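Local coordinates for Ifi204 (Mus musculus domesticus, PDB 5YZW), which is an interferon-inducible DNA sensor of the PYHIN family that recognises DNA through a HIN domain, at residues Phe22-Lys27 with Val185-Met190; Asp29-His34 with Phe49-Lys54; Met147-Tyr152 with Leu166-Phe171. All blocks are in the same frame, centred on the assembly; numbering follows the deposited sequence.

Contact 1: Phe22-Lys27 with Val185-Met190; sequences FTYDLK and VRHSYM
R186 reaches Y24 and D25 at the junction between the two OB folds of the HIN domain, where strand 11-25 of the first meets the type I turn V185-S188 that leads into strand 189-192 of the second. The R186 chain is extended from CG to NE, and the guanidinium turns one face to Y24 CD2, which is offset toward the rim. The ring and guanidinium planes stand 81° apart, with R186 NH2 3.6 Å from Y24 CE2. R186 NH2 also donates a nearly straight bond (174°) to D25 OD2 at 3.1 Å, a salt bridge lying in the guanidinium plane and meeting the anti side of the carboxylate. D25 OD1 is held separately by K27 N in an Asx turn. H187 turns an edge toward the face of Y24 in an offset edge-to-face pair, centroids 5.5 Å apart; K47 bonds to H187 ND1. F22 brings its ring against S188 and Y189, its CG between backbone N and carbonyl carbon (chi1 62°). F22 CD1 packs against Y189 CD1 at 3.5 Å, while the Y189 hydroxyl bonds to E20. Nearby, F22 CE2 approaches S188 O to 3.5 Å.

Contact 2: Asp29-His34 with Phe49-Lys54; sequences DKRMFH and FDTALK
F33 and M32 of strand 30-38 pack against the 3-10 turn and loop that follow strand 43-48, within the first OB fold of the HIN domain. No hydrogen bond joins the two segments, and apolar packing carries the tight part. F33 brings its ring to the 3-10 backbone, with CE2 3.6 Å from K54 N and L53 C at the ring edge; F57 meets the same ring edge-to-face. An alanine at F33 would probably open a gap beside the L53-K54 backbone and leave F57 without this edge-to-face partner. M32 lies alongside F49, pointing the same way. The M32 chain bends at chi3 (-79°), which places M32 CE 3.8 Å from F49 CE1, and M32 SD makes an oblique Met-aromatic contact 5.0 Å from the F49 centroid. Y78 and H187 add further aromatic contacts to F49. Between these two clusters T51 CG2 presses on the strand backbone, 3.5 Å from M32 N. Toward solvent the contact thins: T51 CG2 touches R31 CB at 3.7 Å, but the R31 chain bends off to give NH1 to T23 OG1. The extended K54 chain leads away; its NZ stays 6.7 Å from R31 NH2, too far to touch.

Contact 3: Met147-Tyr152 with Leu166-Phe171; sequences MEVVVY and LRLVCF
V149 meets F171 and L168 with its two methyl branches. V149 CG1, anti to the backbone N (chi1 179°), reaches F171 CE2 at 3.6 Å and F171 CD2 at 3.9 Å; the valine and the phenylalanine side chains cross at about a right angle. V149 CG2 touches L168 CD1 at 3.9 Å, the two side chains running antiparallel and overlapping at their methyl groups. V151, two residues along on the same strand, adds a looser touch: its CG2 lies at the edge of the F171 ring, 4.3 Å from F171 CE2. Within its own segment L168 covers one face of F171, with L168 CD2 3.7 Å above the ring plane and offset toward the rim. All five touching residues are buried, and no hydrogen bond crosses between the segments. This is core packing of the second OB fold, in which strand 145-151 faces strand 165-169 and the start of 171-175 across the barrel interior; 145-151 pairs with neither of them. M190 of strand 189-192 packs on V151, L168 and F171, while I140 and L182 reach V149 and L168 respectively. A G1 beta bulge at C170-F171 probably helps turn F171 inward: C170 and F171 lie together opposite V120, and C170 takes a positive phi (60°) where the chain turns its corner. The bulge is held by polar bonds, C170 N to S121 OG and C170 O to S188 OG. On the other strand, V150 pairs through its backbone with L182 and S184, and Y152 N bonds to S184 OG.

Overall arrangement
Contacts 2 and 3 lie in different OB folds of the HIN domain, their centres about 21 Å apart, and contact 1 bridges the folds, about 11 Å from contact 2 and 13 Å from contact 3, centre to centre. Along the chain, contact 2 closes before contact 3 opens, and both are nested within the loop closed by contact 1. Neighbouring strands 11-25 and 30-38 link contacts 1 and 2; strands 189-192 and 165-169 link contacts 1 and 3. H34 NE2 bonds to H187 O, while the H34 ring packs on V169 and C170. The two barrels are thus joined through contact 1 and H34, consistent with a compact tandem-OB unit.

Contact 1: Phe22-Lys27 with Val185-Met190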
loop_
_atom_site.group_PDB
_atom_site.type_symbol
_atom_site.label_atom_id
_atom_site.label_comp_id
_atom_site.label_asym_id
_atom_site.label_seq_id
_atom_site.Cartn_x
_atom_site.Cartn_y
_atom_site.Cartn_z
ATOM N N PHE A 22 3.061 -6.609 9.611
ATOM C CA PHE A 22 1.816 -6.684 10.361
ATOM C C PHE A 22 1.154 -8.013 10.042
ATOM O O PHE A 22 1.460 -8.664 9.030
ATOM C CB PHE A 22 0.886 -5.498 10.045
ATOM C CG PHE A 22 0.443 -5.435 8.603
ATOM C CD1 PHE A 22 1.189 -4.744 7.659
ATOM C CD2 PHE A 22 -0.720 -6.075 8.197
ATOM C CE1 PHE A 22 0.786 -4.696 6.331
ATOM C CE2 PHE A 22 -1.126 -6.043 6.887
ATOM C CZ PHE A 22 -0.381 -5.342 5.942
ATOM N N THR A 23 0.299 -8.433 10.966
ATOM C CA THR A 23 -0.456 -9.669 10.850
ATOM C C THR A 23 -1.725 -9.426 10.048
ATOM O O THR A 23 -2.587 -8.645 10.462
ATOM C CB THR A 23 -0.785 -10.201 12.246
ATOM O OG1 THR A 23 0.377 -10.100 13.087
ATOM C CG2 THR A 23 -1.291 -11.629 12.197
ATOM N N TYR A 24 -1.838 -10.091 8.904
ATOM C CA TYR A 24 -3.011 -9.941 8.062
ATOM C C TYR A 24 -3.951 -11.131 8.155
ATOM O O TYR A 24 -5.115 -11.012 7.768
ATOM C CB TYR A 24 -2.600 -9.717 6.602
ATOM C CG TYR A 24 -1.956 -10.906 5.928
ATOM C CD1 TYR A 24 -0.583 -11.147 6.044
ATOM C CD2 TYR A 24 -2.714 -11.778 5.156
ATOM C CE1 TYR A 24 0.010 -12.246 5.427
ATOM C CE2 TYR A 24 -2.131 -12.868 4.526
ATOM C CZ TYR A 24 -0.769 -13.095 4.664
ATOM O OH TYR A 24 -0.191 -14.174 4.057
ATOM N N ASP A 25 -3.484 -12.268 8.660
ATOM C CA ASP A 25 -4.352 -13.407 8.958
ATOM C C ASP A 25 -4.100 -13.749 10.424
ATOM O O ASP A 25 -3.077 -14.358 10.762
ATOM C CB ASP A 25 -4.071 -14.569 8.000
ATOM C CG ASP A 25 -4.911 -15.811 8.292
ATOM O OD1 ASP A 25 -5.344 -16.006 9.446
ATOM O OD2 ASP A 25 -5.142 -16.599 7.348
ATOM N N LEU A 26 -5.032 -13.342 11.299
ATOM C CA LEU A 26 -4.808 -13.502 12.731
ATOM C C LEU A 26 -4.869 -14.956 13.169
ATOM O O LEU A 26 -4.305 -15.292 14.213
ATOM C CB LEU A 26 -5.823 -12.686 13.542
ATOM C CG LEU A 26 -5.490 -11.203 13.759
ATOM C CD1 LEU A 26 -6.572 -10.508 14.600
ATOM C CD2 LEU A 26 -4.104 -11.012 14.376
ATOM N N LYS A 27 -5.523 -15.821 12.392
ATOM C CA LYS A 27 -5.685 -17.215 12.801
ATOM C C LYS A 27 -4.346 -17.939 12.846
ATOM O O LYS A 27 -4.049 -18.654 13.813
ATOM C CB LYS A 27 -6.647 -17.930 11.851
ATOM C CG LYS A 27 -6.894 -19.391 12.194
ATOM C CD LYS A 27 -8.239 -19.861 11.640
ATOM C CE LYS A 27 -8.413 -21.365 11.811
ATOM N NZ LYS A 27 -9.721 -21.836 11.269
ATOM N N VAL A 185 -9.586 -4.196 3.404
ATOM C CA VAL A 185 -9.626 -5.564 2.893
ATOM C C VAL A 185 -8.470 -6.344 3.512
ATOM O O VAL A 185 -7.691 -5.813 4.314
ATOM C CB VAL A 185 -9.549 -5.632 1.351
ATOM C CG1 VAL A 185 -10.828 -5.078 0.695
ATOM C CG2 VAL A 185 -8.309 -4.923 0.851
ATOM N N ARG A 186 -8.340 -7.609 3.094
ATOM C CA ARG A 186 -7.440 -8.549 3.763
ATOM C C ARG A 186 -5.993 -8.039 3.851
ATOM O O ARG A 186 -5.318 -8.258 4.868
ATOM C CB ARG A 186 -7.480 -9.895 3.042
ATOM C CG ARG A 186 -6.666 -10.992 3.730
ATOM C CD ARG A 186 -6.927 -12.325 3.068
ATOM N NE ARG A 186 -5.942 -13.352 3.410
ATOM C CZ ARG A 186 -5.926 -14.034 4.554
ATOM N NH1 ARG A 186 -6.836 -13.794 5.488
ATOM N NH2 ARG A 186 -4.997 -14.959 4.764
ATOM N N HIS A 187 -5.485 -7.386 2.802
ATOM C CA HIS A 187 -4.089 -6.936 2.804
ATOM C C HIS A 187 -3.945 -5.466 3.166
ATOM O O HIS A 187 -2.862 -4.897 2.983
ATOM C CB HIS A 187 -3.416 -7.192 1.452
ATOM C CG HIS A 187 -3.335 -8.640 1.081
ATOM N ND1 HIS A 187 -3.248 -9.074 -0.224
ATOM C CD2 HIS A 187 -3.338 -9.755 1.850
ATOM C CE1 HIS A 187 -3.215 -10.393 -0.243
ATOM N NE2 HIS A 187 -3.273 -10.831 1.002
ATOM N N SER A 188 -5.005 -4.836 3.668
ATOM C CA SER A 188 -4.936 -3.415 3.969
ATOM C C SER A 188 -4.013 -3.135 5.136
ATOM O O SER A 188 -3.779 -3.967 6.023
ATOM C CB SER A 188 -6.323 -2.815 4.303
ATOM O OG SER A 188 -7.239 -2.980 3.239
ATOM N N TYR A 189 -3.528 -1.903 5.149
ATOM C CA TYR A 189 -2.711 -1.409 6.241
ATOM C C TYR A 189 -3.021 0.070 6.397
ATOM O O TYR A 189 -3.294 0.770 5.418
ATOM C CB TYR A 189 -1.195 -1.627 5.977
ATOM C CG TYR A 189 -0.322 -0.942 7.013
ATOM C CD1 TYR A 189 -0.030 -1.563 8.227
ATOM C CD2 TYR A 189 0.187 0.329 6.792
ATOM C CE1 TYR A 189 0.755 -0.920 9.200
ATOM C CE2 TYR A 189 0.970 0.975 7.744
ATOM C CZ TYR A 189 1.250 0.355 8.947
ATOM O OH TYR A 189 2.033 1.011 9.882
ATOM N N MET A 190 -2.973 0.547 7.631
ATOM C CA MET A 190 -3.157 1.968 7.852
ATOM C C MET A 190 -2.434 2.360 9.128
ATOM O O MET A 190 -2.233 1.534 10.022
ATOM C CB MET A 190 -4.648 2.337 7.949
ATOM C CG MET A 190 -5.408 1.580 9.032
ATOM S SD MET A 190 -7.184 1.981 9.084
ATOM C CE MET A 190 -7.159 3.594 8.373
#

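Contact 2: Asp29-His34 with Phe49-Lys54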
loop_
_atom_site.group_PDB
_atom_site.type_symbol
_atom_site.label_atom_id
_atom_site.label_comp_id
_atom_site.label_asym_id
_atom_site.label_seq_id
_atom_site.Cartn_x
_atom_site.Cartn_y
_atom_site.Cartn_z
ATOM N N ASP A 29 -1.319 -16.209 12.230
ATOM C CA ASP A 29 -0.269 -15.226 12.483
ATOM C C ASP A 29 0.560 -14.993 11.218
ATOM O O ASP A 29 1.783 -14.839 11.270
ATOM C CB ASP A 29 0.609 -15.665 13.665
ATOM C CG ASP A 29 1.552 -14.574 14.135
ATOM O OD1 ASP A 29 1.054 -13.456 14.403
ATOM O OD2 ASP A 29 2.804 -14.796 14.140
ATOM N N LYS A 30 -0.115 -14.995 10.064
ATOM C CA LYS A 30 0.560 -14.730 8.797
ATOM C C LYS A 30 0.942 -13.257 8.709
ATOM O O LYS A 30 0.144 -12.375 9.046
ATOM C CB LYS A 30 -0.331 -15.107 7.614
ATOM C CG LYS A 30 -0.654 -16.592 7.492
ATOM C CD LYS A 30 -0.950 -16.952 6.030
ATOM C CE LYS A 30 -1.840 -18.186 5.945
ATOM N NZ LYS A 30 -1.911 -18.715 4.556
ATOM N N ARG A 31 2.171 -12.989 8.250
ATOM C CA ARG A 31 2.718 -11.639 8.233
ATOM C C ARG A 31 3.044 -11.176 6.818
ATOM O O ARG A 31 3.377 -11.980 5.933
ATOM C CB ARG A 31 3.983 -11.532 9.103
ATOM C CG ARG A 31 3.838 -12.145 10.494
ATOM C CD ARG A 31 3.438 -11.108 11.550
ATOM N NE ARG A 31 4.467 -10.104 11.830
ATOM C CZ ARG A 31 4.272 -9.062 12.638
ATOM N NH1 ARG A 31 3.089 -8.905 13.226
ATOM N NH2 ARG A 31 5.247 -8.184 12.865
ATOM N N MET A 32 2.975 -9.858 6.627
ATOM C CA MET A 32 3.336 -9.242 5.359
ATOM C C MET A 32 3.769 -7.809 5.646
ATOM O O MET A 32 3.541 -7.290 6.742
ATOM C CB MET A 32 2.159 -9.296 4.378
ATOM C CG MET A 32 1.123 -8.217 4.635
ATOM S SD MET A 32 -0.324 -8.376 3.586
ATOM C CE MET A 32 0.303 -7.657 2.059
ATOM N N PHE A 33 4.437 -7.178 4.666
ATOM C CA PHE A 33 4.503 -5.720 4.625
ATOM C C PHE A 33 4.366 -5.249 3.184
ATOM O O PHE A 33 4.398 -6.043 2.232
ATOM C CB PHE A 33 5.766 -5.140 5.288
ATOM C CG PHE A 33 7.070 -5.619 4.684
ATOM C CD1 PHE A 33 7.623 -4.970 3.585
ATOM C CD2 PHE A 33 7.750 -6.685 5.232
ATOM C CE1 PHE A 33 8.861 -5.392 3.020
ATOM C CE2 PHE A 33 8.980 -7.126 4.679
ATOM C CZ PHE A 33 9.523 -6.475 3.573
ATOM N N HIS A 34 4.168 -3.937 3.039
ATOM C CA HIS A 34 4.015 -3.271 1.752
ATOM C C HIS A 34 5.256 -2.430 1.487
ATOM O O HIS A 34 5.848 -1.872 2.418
ATOM C CB HIS A 34 2.783 -2.354 1.727
ATOM C CG HIS A 34 1.476 -3.073 1.609
ATOM N ND1 HIS A 34 0.886 -3.361 0.395
ATOM C CD2 HIS A 34 0.622 -3.522 2.556
ATOM C CE1 HIS A 34 -0.259 -3.987 0.604
ATOM N NE2 HIS A 34 -0.439 -4.105 1.907
ATOM N N PHE A 49 5.394 -11.218 1.425
ATOM C CA PHE A 49 4.784 -12.189 2.330
ATOM C C PHE A 49 5.789 -13.023 3.123
ATOM O O PHE A 49 5.370 -13.807 3.983
ATOM C CB PHE A 49 3.848 -13.116 1.547
ATOM C CG PHE A 49 2.675 -12.403 0.935
ATOM C CD1 PHE A 49 1.615 -11.976 1.728
ATOM C CD2 PHE A 49 2.641 -12.132 -0.429
ATOM C CE1 PHE A 49 0.529 -11.310 1.172
ATOM C CE2 PHE A 49 1.563 -11.472 -0.985
ATOM C CZ PHE A 49 0.501 -11.061 -0.178
ATOM N N ASP A 50 7.096 -12.888 2.861
ATOM C CA ASP A 50 8.147 -13.438 3.724
ATOM C C ASP A 50 8.795 -12.254 4.435
ATOM O O ASP A 50 9.700 -11.608 3.892
ATOM C CB ASP A 50 9.177 -14.233 2.919
ATOM C CG ASP A 50 10.156 -14.995 3.803
ATOM O OD1 ASP A 50 10.236 -14.713 5.020
ATOM O OD2 ASP A 50 10.866 -15.874 3.273
ATOM N N THR A 51 8.344 -11.977 5.659
ATOM C CA THR A 51 8.804 -10.764 6.317
ATOM C C THR A 51 10.225 -10.880 6.830
ATOM O O THR A 51 10.753 -9.890 7.361
ATOM C CB THR A 51 7.829 -10.367 7.443
ATOM O OG1 THR A 51 7.702 -11.442 8.382
ATOM C CG2 THR A 51 6.470 -10.079 6.833
ATOM N N ALA A 52 10.884 -12.029 6.648
ATOM C CA ALA A 52 12.327 -12.040 6.860
ATOM C C ALA A 52 13.002 -10.980 6.002
ATOM O O ALA A 52 14.045 -10.437 6.383
ATOM C CB ALA A 52 12.923 -13.423 6.562
ATOM N N LEU A 53 12.393 -10.639 4.871
ATOM C CA LEU A 53 12.934 -9.641 3.956
ATOM C C LEU A 53 12.884 -8.216 4.504
ATOM O O LEU A 53 13.371 -7.305 3.821
ATOM C CB LEU A 53 12.181 -9.717 2.629
ATOM C CG LEU A 53 12.537 -10.930 1.771
ATOM C CD1 LEU A 53 11.633 -11.018 0.542
ATOM C CD2 LEU A 53 13.989 -10.809 1.342
ATOM N N LYS A 54 12.313 -8.000 5.699
ATOM C CA LYS A 54 12.308 -6.669 6.304
ATOM C C LYS A 54 13.705 -6.042 6.304
ATOM O O LYS A 54 13.860 -4.849 6.019
ATOM C CB LYS A 54 11.742 -6.761 7.727
ATOM C CG LYS A 54 11.811 -5.487 8.561
ATOM C CD LYS A 54 11.497 -5.812 10.035
ATOM C CE LYS A 54 11.580 -4.576 10.911
ATOM N NZ LYS A 54 10.979 -4.803 12.255
#

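Contact 3: Met147-Tyr152 with Leu166-Phe171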
loop_
_atom_site.group_PDB
_atom_site.type_symbol
_atom_site.label_atom_id
_atom_site.label_comp_id
_atom_site.label_asym_id
_atom_site.label_seq_id
_atom_site.Cartn_x
_atom_site.Cartn_y
_atom_site.Cartn_z
ATOM N N MET A 147 -15.206 11.631 1.114
ATOM C CA MET A 147 -15.665 10.248 1.037
ATOM C C MET A 147 -15.483 9.594 2.402
ATOM O O MET A 147 -14.978 10.205 3.349
ATOM C CB MET A 147 -14.937 9.469 -0.071
ATOM C CG MET A 147 -13.418 9.607 -0.061
ATOM S SD MET A 147 -12.517 8.739 -1.400
ATOM C CE MET A 147 -13.643 7.429 -1.837
ATOM N N GLU A 148 -15.915 8.342 2.498
ATOM C CA GLU A 148 -15.832 7.556 3.722
ATOM C C GLU A 148 -14.754 6.494 3.578
ATOM O O GLU A 148 -14.634 5.862 2.529
ATOM C CB GLU A 148 -17.161 6.856 4.032
ATOM C CG GLU A 148 -18.257 7.703 4.585
ATOM C CD GLU A 148 -19.484 6.868 4.903
ATOM O OE1 GLU A 148 -19.657 5.807 4.260
ATOM O OE2 GLU A 148 -20.269 7.260 5.791
ATOM N N VAL A 149 -13.978 6.291 4.635
ATOM C CA VAL A 149 -13.146 5.107 4.773
ATOM C C VAL A 149 -13.880 4.147 5.695
ATOM O O VAL A 149 -14.215 4.501 6.829
ATOM C CB VAL A 149 -11.754 5.451 5.319
ATOM C CG1 VAL A 149 -10.915 4.186 5.468
ATOM C CG2 VAL A 149 -11.053 6.443 4.397
ATOM N N VAL A 150 -14.168 2.949 5.205
ATOM C CA VAL A 150 -14.887 1.945 5.978
ATOM C C VAL A 150 -13.873 0.944 6.504
ATOM O O VAL A 150 -13.178 0.272 5.726
ATOM C CB VAL A 150 -15.976 1.259 5.140
ATOM C CG1 VAL A 150 -16.759 0.270 5.996
ATOM C CG2 VAL A 150 -16.925 2.308 4.569
ATOM N N VAL A 151 -13.767 0.857 7.821
ATOM C CA VAL A 151 -12.827 -0.040 8.478
ATOM C C VAL A 151 -13.607 -1.083 9.260
ATOM O O VAL A 151 -14.539 -0.753 10.010
ATOM C CB VAL A 151 -11.851 0.734 9.376
ATOM C CG1 VAL A 151 -10.897 -0.224 10.077
ATOM C CG2 VAL A 151 -11.057 1.726 8.532
ATOM N N TYR A 152 -13.231 -2.343 9.076
ATOM C CA TYR A 152 -13.776 -3.464 9.827
ATOM C C TYR A 152 -12.641 -4.403 10.222
ATOM O O TYR A 152 -11.675 -4.568 9.476
ATOM C CB TYR A 152 -14.805 -4.224 8.995
ATOM C CG TYR A 152 -15.456 -5.346 9.745
ATOM C CD1 TYR A 152 -16.494 -5.093 10.633
ATOM C CD2 TYR A 152 -15.033 -6.658 9.579
ATOM C CE1 TYR A 152 -17.097 -6.113 11.330
ATOM C CE2 TYR A 152 -15.631 -7.689 10.274
ATOM C CZ TYR A 152 -16.663 -7.409 11.148
ATOM O OH TYR A 152 -17.267 -8.425 11.843
ATOM N N LEU A 166 -4.327 10.208 8.048
ATOM C CA LEU A 166 -4.386 8.764 7.890
ATOM C C LEU A 166 -3.628 8.334 6.642
ATOM O O LEU A 166 -3.912 8.818 5.541
ATOM C CB LEU A 166 -5.836 8.310 7.787
ATOM C CG LEU A 166 -6.371 7.552 8.986
ATOM C CD1 LEU A 166 -7.728 6.994 8.621
ATOM C CD2 LEU A 166 -5.401 6.462 9.366
ATOM N N ARG A 167 -2.682 7.420 6.814
ATOM C CA ARG A 167 -1.980 6.805 5.694
ATOM C C ARG A 167 -2.651 5.468 5.412
ATOM O O ARG A 167 -2.638 4.572 6.264
ATOM C CB ARG A 167 -0.498 6.621 5.998
ATOM C CG ARG A 167 0.233 5.714 4.994
ATOM C CD ARG A 167 1.715 5.667 5.317
ATOM N NE ARG A 167 2.328 6.982 5.135
ATOM C CZ ARG A 167 3.271 7.488 5.928
ATOM N NH1 ARG A 167 3.718 6.791 6.968
ATOM N NH2 ARG A 167 3.772 8.694 5.678
ATOM N N LEU A 168 -3.261 5.352 4.234
ATOM C CA LEU A 168 -3.977 4.153 3.819
ATOM C C LEU A 168 -3.168 3.423 2.766
ATOM O O LEU A 168 -2.712 4.036 1.792
ATOM C CB LEU A 168 -5.358 4.485 3.245
ATOM C CG LEU A 168 -6.263 5.458 3.998
ATOM C CD1 LEU A 168 -7.371 5.944 3.072
ATOM C CD2 LEU A 168 -6.834 4.757 5.193
ATOM N N VAL A 169 -3.016 2.114 2.938
ATOM C CA VAL A 169 -2.315 1.297 1.950
ATOM C C VAL A 169 -3.206 0.131 1.556
ATOM O O VAL A 169 -3.663 -0.629 2.422
ATOM C CB VAL A 169 -0.966 0.786 2.472
ATOM C CG1 VAL A 169 -0.301 -0.054 1.398
ATOM C CG2 VAL A 169 -0.100 1.958 2.919
ATOM N N CYS A 170 -3.473 0.007 0.258
ATOM C CA CYS A 170 -4.214 -1.118 -0.306
ATOM C C CYS A 170 -5.623 -1.213 0.286
ATOM O O CYS A 170 -6.004 -2.232 0.857
ATOM C CB CYS A 170 -3.453 -2.427 -0.097
ATOM S SG CYS A 170 -4.138 -3.839 -1.023
ATOM N N PHE A 171 -6.383 -0.126 0.135
ATOM C CA PHE A 171 -7.823 -0.109 0.379
ATOM C C PHE A 171 -8.585 -0.245 -0.936
ATOM O O PHE A 171 -8.114 0.191 -1.987
ATOM C CB PHE A 171 -8.233 1.184 1.081
ATOM C CG PHE A 171 -8.031 1.157 2.548
ATOM C CD1 PHE A 171 -6.780 0.955 3.091
ATOM C CD2 PHE A 171 -9.117 1.354 3.414
ATOM C CE1 PHE A 171 -6.587 0.931 4.462
ATOM C CE2 PHE A 171 -8.930 1.316 4.776
ATOM C CZ PHE A 171 -7.666 1.100 5.305
#